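Local coordinates for protein hydrolase (Rhizobium meliloti, PDB 5HOE) that acts as an octameric carbohydrate acetylesterase of the SGNH/GDSL family, probably hydrolysing ester bonds that link acetyl groups to sugars, at residues 25-30 and 102-107; 58-63 and 224-229; 152-157 and 208-213. All blocks are in the same frame, centred on the assembly; numbering follows the deposited sequence.

Contact 1: residues 25-30 and 102-107; sequences SLTWGW and IIMLGT. With PO4 (phosphate ion), chain E.
In the SGNH hydrolase active site, the short helix of the GDSL block meets the strand end and turn that lead into the family's GxND block, and the two touch where L26 and T27 lie over M104. The contact is buried, next to the probable active site. M104 sends its CG anti to the backbone N (chi1 -173°), runs on extended, and then bends at chi3 (55°), which brings the CE methyl up to the helix. There CE lies 3.9 Å from L26 CB and 3.9 Å from T27 OG1, so the methyl rests against the helix, beside one aliphatic and one polar atom. Further along, L26 CD1 comes only loosely to T107 OG1, at 4.4 Å.

No direct hydrogen bond spans the gap; a water does the work. T27 OG1 donates to it over 2.8 Å, and the water in turn donates a hydrogen bond to M104 O at 2.7 Å. The same hydroxyl oxygen accepts from W48 NE1, so bonds on two fronts fix its rotation. On the outer flank of the helix, W28 packs against S94 of a second subunit.

S25, first in the helix, is by family precedent the probable nucleophile. Its OG sits too close to the phosphorus of the bound phosphate for an ordinary contact, so the detail of that approach is doubtful. Its backbone N bonds PO4 O1, and A69 N and N108 ND2 also bond the ion, an arrangement consistent with the oxyanion hole of this family. G29 ends the helix at positive phi, where a CB would jam against the W28 carbonyl. G29 N at 2.8 Å and W30 N at 3.1 Å both bond S25 O.

Contact 2: residues 58-63 and 224-229; sequences DGYHII and DKVAAL
The start of strand 60-66 and the last turn and a half of helix 212-229 stay well separated as backbones, closest at Y60 and A227 with 9.9 Å between their CA atoms, and the Y60 side chain spans the interval. With CG beside the backbone N and opposite the carbonyl carbon (chi1 -73°), the ring reaches out to the helix. Its CE2 carbon meets V226 CG1 at 3.9 Å, the two side chains running past one another in opposite senses. Beyond the ring, OH comes to 4.2 Å from A227 CA, a plain van der Waals touch against the helix backbone.

V226 is the buried member of the group. Its CG1 branch, anti to the backbone N, is the one that takes the tyrosine, while the residue as a whole also packs on M52 and L56 of helix 48-56 and on L100 and I102 of strand 100-104. Y60 in turn touches R17 and V19 of the neighbouring strand and F230 at the chain end. The C-terminal helix thus packs on one face of the parallel sheet near edge strand 60-66, the three-layered alpha/beta/alpha build of SGNH hydrolases.

Contact 3: residues 152-157 and 208-213; sequences APPPLA and IHLSAE. With PO4 (phosphate ion), chain E.
Beside the probable active site, next to the likely catalytic histidine, the proline-rich loop after strand 147-152 faces the loop leading into helix 212-229, with P154 against L210 and L156 against I208. Both touches are apolar and light: P154 CG lies 4.3 Å from L210 CD2, and L156 CD2 lies 4.3 Å from I208 CG1. Backbone bonding between A157 and G207 helps hold the two loops abreast.

I208 faces two ways. While CG1 takes the leucine, CG2, anti to the backbone N, stands 3.6 Å above the H209 ring plane, over the ring centre, and also comes within 3.5 Å of PO4 O2. W30 stacks on the other face of the imidazole, so the ring is clamped flat. D206 and H209 form the DxxH block of the SGNH family: D206 OD2 accepts from H209 ND1 and its OD1 from I208 N, a second-shell grip that sets the ring's rotation. NE2 then donates in the ring plane to PO4 O3 at 2.6 Å, nearly straight at 170°. Replacing the imidazole of H209 with an alanine's methyl is likely to leave PO4 O3 and D206 OD2 each short of a donor and to open a gap between W30 and I208. Just downstream, S211 OG caps the incoming helix at T214 N.

How the contacts relate
Contacts 1 and 3 are two sides of one site, their centres 9 Å apart and both touching the same phosphate. In the modelled conformer, S25 OG lies 3.0 Å from H209 NE2; that spacing is doubtful, but with D206 behind the histidine the arrangement is consistent with a Ser-His-Asp triad. The two contacts also pack directly on each other, T107 OG1 lying 3.4 Å from P153 CG and L26 CD2 3.6 Å from I208 O. Contact 2 stands apart, its centre 18 Å from that of contact 1 and 22 Å from that of contact 3. It still joins contact 1 through I102 CD1 and V226 CG2, 3.9 Å apart, and shares helix 212-229 with contact 3.

Contact 1: residues 25-30 and 102-107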
loop_
_atom_site.group_PDB
_atom_site.type_symbol
_atom_site.label_atom_id
_atom_site.label_comp_id
_atom_site.label_asym_id
_atom_site.label_seq_id
_atom_site.Cartn_x
_atom_site.Cartn_y
_atom_site.Cartn_z
ATOM N N SER A 25 -29.363 -5.434 0.533
ATOM C CA SER A 25 -30.428 -6.044 -0.262
ATOM C C SER A 25 -31.818 -5.734 0.285
ATOM O O SER A 25 -32.802 -5.761 -0.475
ATOM C CB SER A 25 -30.249 -7.559 -0.335
ATOM O OG SER A 25 -30.252 -8.124 0.970
ATOM N N LEU A 26 -31.941 -5.508 1.598
ATOM C CA LEU A 26 -33.262 -5.188 2.133
ATOM C C LEU A 26 -33.767 -3.863 1.584
ATOM O O LEU A 26 -34.985 -3.655 1.487
ATOM C CB LEU A 26 -33.241 -5.109 3.657
ATOM C CG LEU A 26 -32.677 -6.299 4.415
ATOM C CD1 LEU A 26 -32.623 -6.000 5.917
ATOM C CD2 LEU A 26 -33.482 -7.546 4.098
ATOM N N THR A 27 -32.847 -2.965 1.215
ATOM C CA THR A 27 -33.182 -1.667 0.641
ATOM C C THR A 27 -33.218 -1.722 -0.884
ATOM O O THR A 27 -34.135 -1.167 -1.503
ATOM C CB THR A 27 -32.190 -0.621 1.161
ATOM O OG1 THR A 27 -32.332 -0.515 2.594
ATOM C CG2 THR A 27 -32.456 0.734 0.557
ATOM N N TRP A 28 -32.249 -2.393 -1.502
ATOM C CA TRP A 28 -32.303 -2.639 -2.948
ATOM C C TRP A 28 -33.604 -3.339 -3.343
ATOM O O TRP A 28 -34.230 -2.994 -4.353
ATOM C CB TRP A 28 -31.096 -3.483 -3.385
ATOM C CG TRP A 28 -31.044 -3.725 -4.882
ATOM C CD1 TRP A 28 -30.679 -2.823 -5.841
ATOM C CD2 TRP A 28 -31.369 -4.941 -5.580
ATOM N NE1 TRP A 28 -30.755 -3.394 -7.085
ATOM C CE2 TRP A 28 -31.193 -4.686 -6.960
ATOM C CE3 TRP A 28 -31.815 -6.214 -5.177
ATOM C CZ2 TRP A 28 -31.422 -5.652 -7.935
ATOM C CZ3 TRP A 28 -32.052 -7.170 -6.158
ATOM C CH2 TRP A 28 -31.859 -6.879 -7.523
ATOM N N GLY A 29 -34.029 -4.325 -2.550
ATOM C CA GLY A 29 -35.294 -5.001 -2.794
ATOM C C GLY A 29 -35.131 -6.383 -3.387
ATOM O O GLY A 29 -35.766 -6.719 -4.396
ATOM N N TRP A 30 -34.305 -7.203 -2.744
ATOM C CA TRP A 30 -34.074 -8.584 -3.157
ATOM C C TRP A 30 -35.324 -9.428 -2.904
ATOM O O TRP A 30 -35.756 -9.589 -1.759
ATOM C CB TRP A 30 -32.902 -9.135 -2.347
ATOM C CG TRP A 30 -32.506 -10.563 -2.618
ATOM C CD1 TRP A 30 -33.202 -11.676 -2.301
ATOM C CD2 TRP A 30 -31.286 -11.006 -3.216
ATOM N NE1 TRP A 30 -32.506 -12.799 -2.688
ATOM C CE2 TRP A 30 -31.325 -12.411 -3.260
ATOM C CE3 TRP A 30 -30.172 -10.343 -3.746
ATOM C CZ2 TRP A 30 -30.290 -13.173 -3.805
ATOM C CZ3 TRP A 30 -29.156 -11.091 -4.299
ATOM C CH2 TRP A 30 -29.219 -12.495 -4.322
ATOM N N ILE A 102 -31.205 7.862 6.086
ATOM C CA ILE A 102 -31.666 6.651 6.759
ATOM C C ILE A 102 -30.674 5.544 6.429
ATOM O O ILE A 102 -30.404 5.287 5.250
ATOM C CB ILE A 102 -33.082 6.254 6.298
ATOM C CG1 ILE A 102 -34.046 7.432 6.483
ATOM C CG2 ILE A 102 -33.575 5.031 7.081
ATOM C CD1 ILE A 102 -35.438 7.207 5.939
ATOM N N ILE A 103 -30.127 4.894 7.458
ATOM C CA ILE A 103 -29.109 3.863 7.294
ATOM C C ILE A 103 -29.638 2.570 7.882
ATOM O O ILE A 103 -29.840 2.480 9.099
ATOM C CB ILE A 103 -27.790 4.230 7.988
ATOM C CG1 ILE A 103 -27.348 5.653 7.617
ATOM C CG2 ILE A 103 -26.729 3.222 7.588
ATOM C CD1 ILE A 103 -26.077 6.117 8.322
ATOM N N MET A 104 -29.838 1.556 7.034
ATOM C CA MET A 104 -30.226 0.226 7.499
ATOM C C MET A 104 -29.167 -0.754 6.988
ATOM O O MET A 104 -29.221 -1.194 5.835
ATOM C CB MET A 104 -31.637 -0.180 7.063
ATOM C CG MET A 104 -32.058 -1.512 7.730
ATOM S SD MET A 104 -33.805 -2.002 7.616
ATOM C CE MET A 104 -33.909 -1.930 5.856
ATOM N N LEU A 105 -28.194 -1.074 7.841
ATOM C CA LEU A 105 -27.099 -1.977 7.497
ATOM C C LEU A 105 -26.715 -2.743 8.749
ATOM O O LEU A 105 -27.041 -2.338 9.869
ATOM C CB LEU A 105 -25.876 -1.181 7.014
ATOM C CG LEU A 105 -25.947 -0.567 5.630
ATOM C CD1 LEU A 105 -24.784 0.397 5.339
ATOM C CD2 LEU A 105 -26.036 -1.669 4.600
ATOM N N GLY A 106 -25.944 -3.815 8.550
ATOM C CA GLY A 106 -25.386 -4.587 9.636
ATOM C C GLY A 106 -25.591 -6.080 9.466
ATOM O O GLY A 106 -24.794 -6.896 9.957
ATOM N N THR A 107 -26.660 -6.453 8.763
ATOM C CA THR A 107 -26.926 -7.872 8.559
ATOM C C THR A 107 -25.738 -8.569 7.902
ATOM O O THR A 107 -25.348 -9.671 8.311
ATOM C CB THR A 107 -28.179 -8.062 7.717
ATOM O OG1 THR A 107 -29.292 -7.434 8.360
ATOM C CG2 THR A 107 -28.463 -9.554 7.515
HETATM P P PO4 E . -27.895 -9.398 1.412
HETATM O O1 PO4 E . -27.610 -7.923 1.441
HETATM O O2 PO4 E . -28.510 -9.811 2.722
HETATM O O3 PO4 E . -28.696 -9.920 0.245
HETATM O O4 PO4 E . -26.642 -10.173 1.160
HETATM O O HOH W 1 -30.871 -2.361 4.067
#

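Contact 2: residues 58-63 and 224-229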
loop_
_atom_site.group_PDB
_atom_site.type_symbol
_atom_site.label_atom_id
_atom_site.label_comp_id
_atom_site.label_asym_id
_atom_site.label_seq_id
_atom_site.Cartn_x
_atom_site.Cartn_y
_atom_site.Cartn_z
ATOM N N ASP A 58 -45.638 14.090 -1.756
ATOM C CA ASP A 58 -44.754 14.747 -2.716
ATOM C C ASP A 58 -44.010 15.951 -2.140
ATOM O O ASP A 58 -43.308 16.643 -2.888
ATOM C CB ASP A 58 -45.506 15.113 -3.997
ATOM C CG ASP A 58 -46.661 16.039 -3.746
ATOM O OD1 ASP A 58 -46.532 16.927 -2.877
ATOM O OD2 ASP A 58 -47.702 15.876 -4.416
ATOM N N GLY A 59 -44.117 16.203 -0.841
ATOM C CA GLY A 59 -43.172 17.089 -0.191
ATOM C C GLY A 59 -41.821 16.471 0.095
ATOM O O GLY A 59 -40.954 17.128 0.682
ATOM N N TYR A 60 -41.620 15.210 -0.291
ATOM C CA TYR A 60 -40.390 14.487 0.005
ATOM C C TYR A 60 -39.823 13.894 -1.271
ATOM O O TYR A 60 -40.566 13.387 -2.113
ATOM C CB TYR A 60 -40.645 13.367 1.009
ATOM C CG TYR A 60 -40.897 13.865 2.415
ATOM C CD1 TYR A 60 -42.153 14.324 2.791
ATOM C CD2 TYR A 60 -39.887 13.869 3.366
ATOM C CE1 TYR A 60 -42.395 14.777 4.066
ATOM C CE2 TYR A 60 -40.114 14.320 4.646
ATOM C CZ TYR A 60 -41.373 14.773 4.994
ATOM O OH TYR A 60 -41.628 15.233 6.268
ATOM N N HIS A 61 -38.500 13.969 -1.402
ATOM C CA HIS A 61 -37.763 13.370 -2.500
ATOM C C HIS A 61 -36.879 12.269 -1.926
ATOM O O HIS A 61 -35.980 12.541 -1.123
ATOM C CB HIS A 61 -36.934 14.436 -3.216
ATOM C CG HIS A 61 -35.949 13.886 -4.197
ATOM N ND1 HIS A 61 -34.603 14.178 -4.137
ATOM C CD2 HIS A 61 -36.109 13.055 -5.254
ATOM C CE1 HIS A 61 -33.977 13.560 -5.123
ATOM N NE2 HIS A 61 -34.865 12.868 -5.813
ATOM N N ILE A 62 -37.148 11.035 -2.326
ATOM C CA ILE A 62 -36.462 9.858 -1.804
ATOM C C ILE A 62 -35.370 9.462 -2.783
ATOM O O ILE A 62 -35.623 9.327 -3.987
ATOM C CB ILE A 62 -37.445 8.698 -1.559
ATOM C CG1 ILE A 62 -38.055 8.796 -0.160
ATOM C CG2 ILE A 62 -36.756 7.329 -1.653
ATOM C CD1 ILE A 62 -38.887 9.988 0.061
ATOM N N ILE A 63 -34.166 9.243 -2.261
ATOM C CA ILE A 63 -33.010 8.805 -3.034
ATOM C C ILE A 63 -32.632 7.415 -2.540
ATOM O O ILE A 63 -32.430 7.211 -1.336
ATOM C CB ILE A 63 -31.835 9.776 -2.839
ATOM C CG1 ILE A 63 -32.223 11.191 -3.280
ATOM C CG2 ILE A 63 -30.600 9.304 -3.596
ATOM C CD1 ILE A 63 -31.497 12.250 -2.551
ATOM N N ASP A 224 -43.620 7.221 9.292
ATOM C CA ASP A 224 -44.133 7.862 10.502
ATOM C C ASP A 224 -43.001 8.490 11.297
ATOM O O ASP A 224 -43.117 9.621 11.796
ATOM C CB ASP A 224 -44.858 6.840 11.379
ATOM C CG ASP A 224 -46.110 6.306 10.739
ATOM O OD1 ASP A 224 -46.576 6.919 9.761
ATOM O OD2 ASP A 224 -46.625 5.271 11.219
ATOM N N LYS A 225 -41.898 7.756 11.428
ATOM C CA LYS A 225 -40.721 8.265 12.112
ATOM C C LYS A 225 -40.186 9.518 11.429
ATOM O O LYS A 225 -39.836 10.499 12.100
ATOM C CB LYS A 225 -39.661 7.169 12.121
ATOM C CG LYS A 225 -38.509 7.453 13.011
ATOM C CD LYS A 225 -38.812 7.104 14.440
ATOM C CE LYS A 225 -37.675 7.585 15.297
ATOM N NZ LYS A 225 -37.934 7.321 16.712
ATOM N N VAL A 226 -40.121 9.505 10.090
ATOM C CA VAL A 226 -39.590 10.644 9.342
ATOM C C VAL A 226 -40.493 11.858 9.501
ATOM O O VAL A 226 -40.019 12.974 9.734
ATOM C CB VAL A 226 -39.418 10.275 7.859
ATOM C CG1 VAL A 226 -38.989 11.490 7.035
ATOM C CG2 VAL A 226 -38.375 9.161 7.699
ATOM N N ALA A 227 -41.805 11.664 9.349
ATOM C CA ALA A 227 -42.737 12.783 9.477
ATOM C C ALA A 227 -42.715 13.389 10.873
ATOM O O ALA A 227 -42.923 14.599 11.019
ATOM C CB ALA A 227 -44.157 12.329 9.139
ATOM N N ALA A 228 -42.477 12.570 11.905
ATOM C CA ALA A 228 -42.458 13.077 13.271
ATOM C C ALA A 228 -41.236 13.944 13.509
ATOM O O ALA A 228 -41.265 14.840 14.356
ATOM C CB ALA A 228 -42.477 11.906 14.254
ATOM N N LEU A 229 -40.165 13.698 12.757
ATOM C CA LEU A 229 -38.952 14.491 12.872
ATOM C C LEU A 229 -39.126 15.873 12.255
ATOM O O LEU A 229 -38.548 16.851 12.740
ATOM C CB LEU A 229 -37.831 13.735 12.166
ATOM C CG LEU A 229 -36.411 14.265 12.289
ATOM C CD1 LEU A 229 -35.932 14.187 13.737
ATOM C CD2 LEU A 229 -35.546 13.444 11.375
#

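Contact 3: residues 152-157 and 208-213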
loop_
_atom_site.group_PDB
_atom_site.type_symbol
_atom_site.label_atom_id
_atom_site.label_comp_id
_atom_site.label_asym_id
_atom_site.label_seq_id
_atom_site.Cartn_x
_atom_site.Cartn_y
_atom_site.Cartn_z
ATOM N N ALA A 152 -32.059 -0.437 12.940
ATOM C CA ALA A 152 -31.580 -1.787 13.163
ATOM C C ALA A 152 -32.394 -2.739 12.295
ATOM O O ALA A 152 -33.636 -2.687 12.317
ATOM C CB ALA A 152 -31.710 -2.191 14.636
ATOM N N PRO A 153 -31.752 -3.586 11.496
ATOM C CA PRO A 153 -32.499 -4.526 10.660
ATOM C C PRO A 153 -33.174 -5.584 11.515
ATOM O O PRO A 153 -32.780 -5.809 12.671
ATOM C CB PRO A 153 -31.403 -5.138 9.772
ATOM C CG PRO A 153 -30.174 -5.067 10.640
ATOM C CD PRO A 153 -30.295 -3.773 11.388
ATOM N N PRO A 154 -34.204 -6.253 10.995
ATOM C CA PRO A 154 -34.821 -7.335 11.764
ATOM C C PRO A 154 -33.863 -8.496 11.892
ATOM O O PRO A 154 -33.002 -8.714 11.016
ATOM C CB PRO A 154 -36.054 -7.710 10.919
ATOM C CG PRO A 154 -35.676 -7.374 9.529
ATOM C CD PRO A 154 -34.748 -6.156 9.628
ATOM N N PRO A 155 -33.954 -9.278 12.967
ATOM C CA PRO A 155 -33.065 -10.431 13.120
ATOM C C PRO A 155 -33.223 -11.436 11.988
ATOM O O PRO A 155 -34.294 -11.572 11.394
ATOM C CB PRO A 155 -33.514 -11.056 14.455
ATOM C CG PRO A 155 -34.206 -9.990 15.193
ATOM C CD PRO A 155 -34.830 -9.097 14.142
ATOM N N LEU A 156 -32.145 -12.176 11.734
ATOM C CA LEU A 156 -32.170 -13.273 10.777
ATOM C C LEU A 156 -33.126 -14.380 11.239
ATOM O O LEU A 156 -33.512 -14.464 12.413
ATOM C CB LEU A 156 -30.767 -13.850 10.624
ATOM C CG LEU A 156 -29.733 -12.927 9.986
ATOM C CD1 LEU A 156 -28.341 -13.477 10.160
ATOM C CD2 LEU A 156 -30.019 -12.754 8.501
ATOM N N ALA A 157 -33.505 -15.236 10.292
ATOM C CA ALA A 157 -34.352 -16.392 10.544
ATOM C C ALA A 157 -33.647 -17.672 10.101
ATOM O O ALA A 157 -32.599 -17.613 9.456
ATOM C CB ALA A 157 -35.675 -16.228 9.799
ATOM N N ILE A 208 -33.534 -14.510 5.098
ATOM C CA ILE A 208 -32.695 -13.307 5.036
ATOM C C ILE A 208 -33.501 -12.106 4.526
ATOM O O ILE A 208 -33.441 -11.014 5.091
ATOM C CB ILE A 208 -31.464 -13.549 4.134
ATOM C CG1 ILE A 208 -30.574 -14.651 4.704
ATOM C CG2 ILE A 208 -30.650 -12.266 3.977
ATOM C CD1 ILE A 208 -29.731 -15.350 3.674
ATOM N N HIS A 209 -34.264 -12.296 3.456
ATOM C CA HIS A 209 -34.939 -11.195 2.797
ATOM C C HIS A 209 -36.421 -11.159 3.170
ATOM O O HIS A 209 -36.907 -11.969 3.969
ATOM C CB HIS A 209 -34.664 -11.263 1.294
ATOM C CG HIS A 209 -33.204 -11.327 0.960
ATOM N ND1 HIS A 209 -32.575 -12.492 0.576
ATOM C CD2 HIS A 209 -32.245 -10.374 0.984
ATOM C CE1 HIS A 209 -31.290 -12.244 0.359
ATOM N NE2 HIS A 209 -31.061 -10.975 0.626
ATOM N N LEU A 210 -37.133 -10.165 2.621
ATOM C CA LEU A 210 -38.476 -9.815 3.074
ATOM C C LEU A 210 -39.497 -9.908 1.944
ATOM O O LEU A 210 -39.170 -9.768 0.764
ATOM C CB LEU A 210 -38.490 -8.393 3.654
ATOM C CG LEU A 210 -37.393 -7.952 4.621
ATOM C CD1 LEU A 210 -37.522 -6.463 4.880
ATOM C CD2 LEU A 210 -37.512 -8.747 5.883
ATOM N N SER A 211 -40.745 -10.167 2.324
ATOM C CA SER A 211 -41.867 -10.143 1.402
ATOM C C SER A 211 -42.262 -8.712 1.068
ATOM O O SER A 211 -41.907 -7.765 1.771
ATOM C CB SER A 211 -43.060 -10.860 2.035
ATOM O OG SER A 211 -43.629 -10.101 3.081
ATOM N N ALA A 212 -43.036 -8.565 -0.010
ATOM C CA ALA A 212 -43.533 -7.244 -0.386
ATOM C C ALA A 212 -44.376 -6.627 0.728
ATOM O O ALA A 212 -44.231 -5.429 1.043
ATOM C CB ALA A 212 -44.331 -7.321 -1.692
ATOM N N GLU A 213 -45.286 -7.410 1.326
ATOM C CA GLU A 213 -46.160 -6.812 2.336
ATOM C C GLU A 213 -45.359 -6.324 3.539
ATOM O O GLU A 213 -45.699 -5.295 4.149
ATOM C CB GLU A 213 -47.297 -7.762 2.749
ATOM C CG GLU A 213 -46.899 -9.105 3.350
ATOM C CD GLU A 213 -46.619 -9.065 4.850
ATOM O OE1 GLU A 213 -46.046 -10.049 5.364
ATOM O OE2 GLU A 213 -46.986 -8.086 5.533
HETATM P P PO4 E . -27.895 -9.398 1.412
HETATM O O1 PO4 E . -27.610 -7.923 1.441
HETATM O O2 PO4 E . -28.510 -9.811 2.722
HETATM O O3 PO4 E . -28.696 -9.920 0.245
HETATM O O4 PO4 E . -26.642 -10.173 1.160
#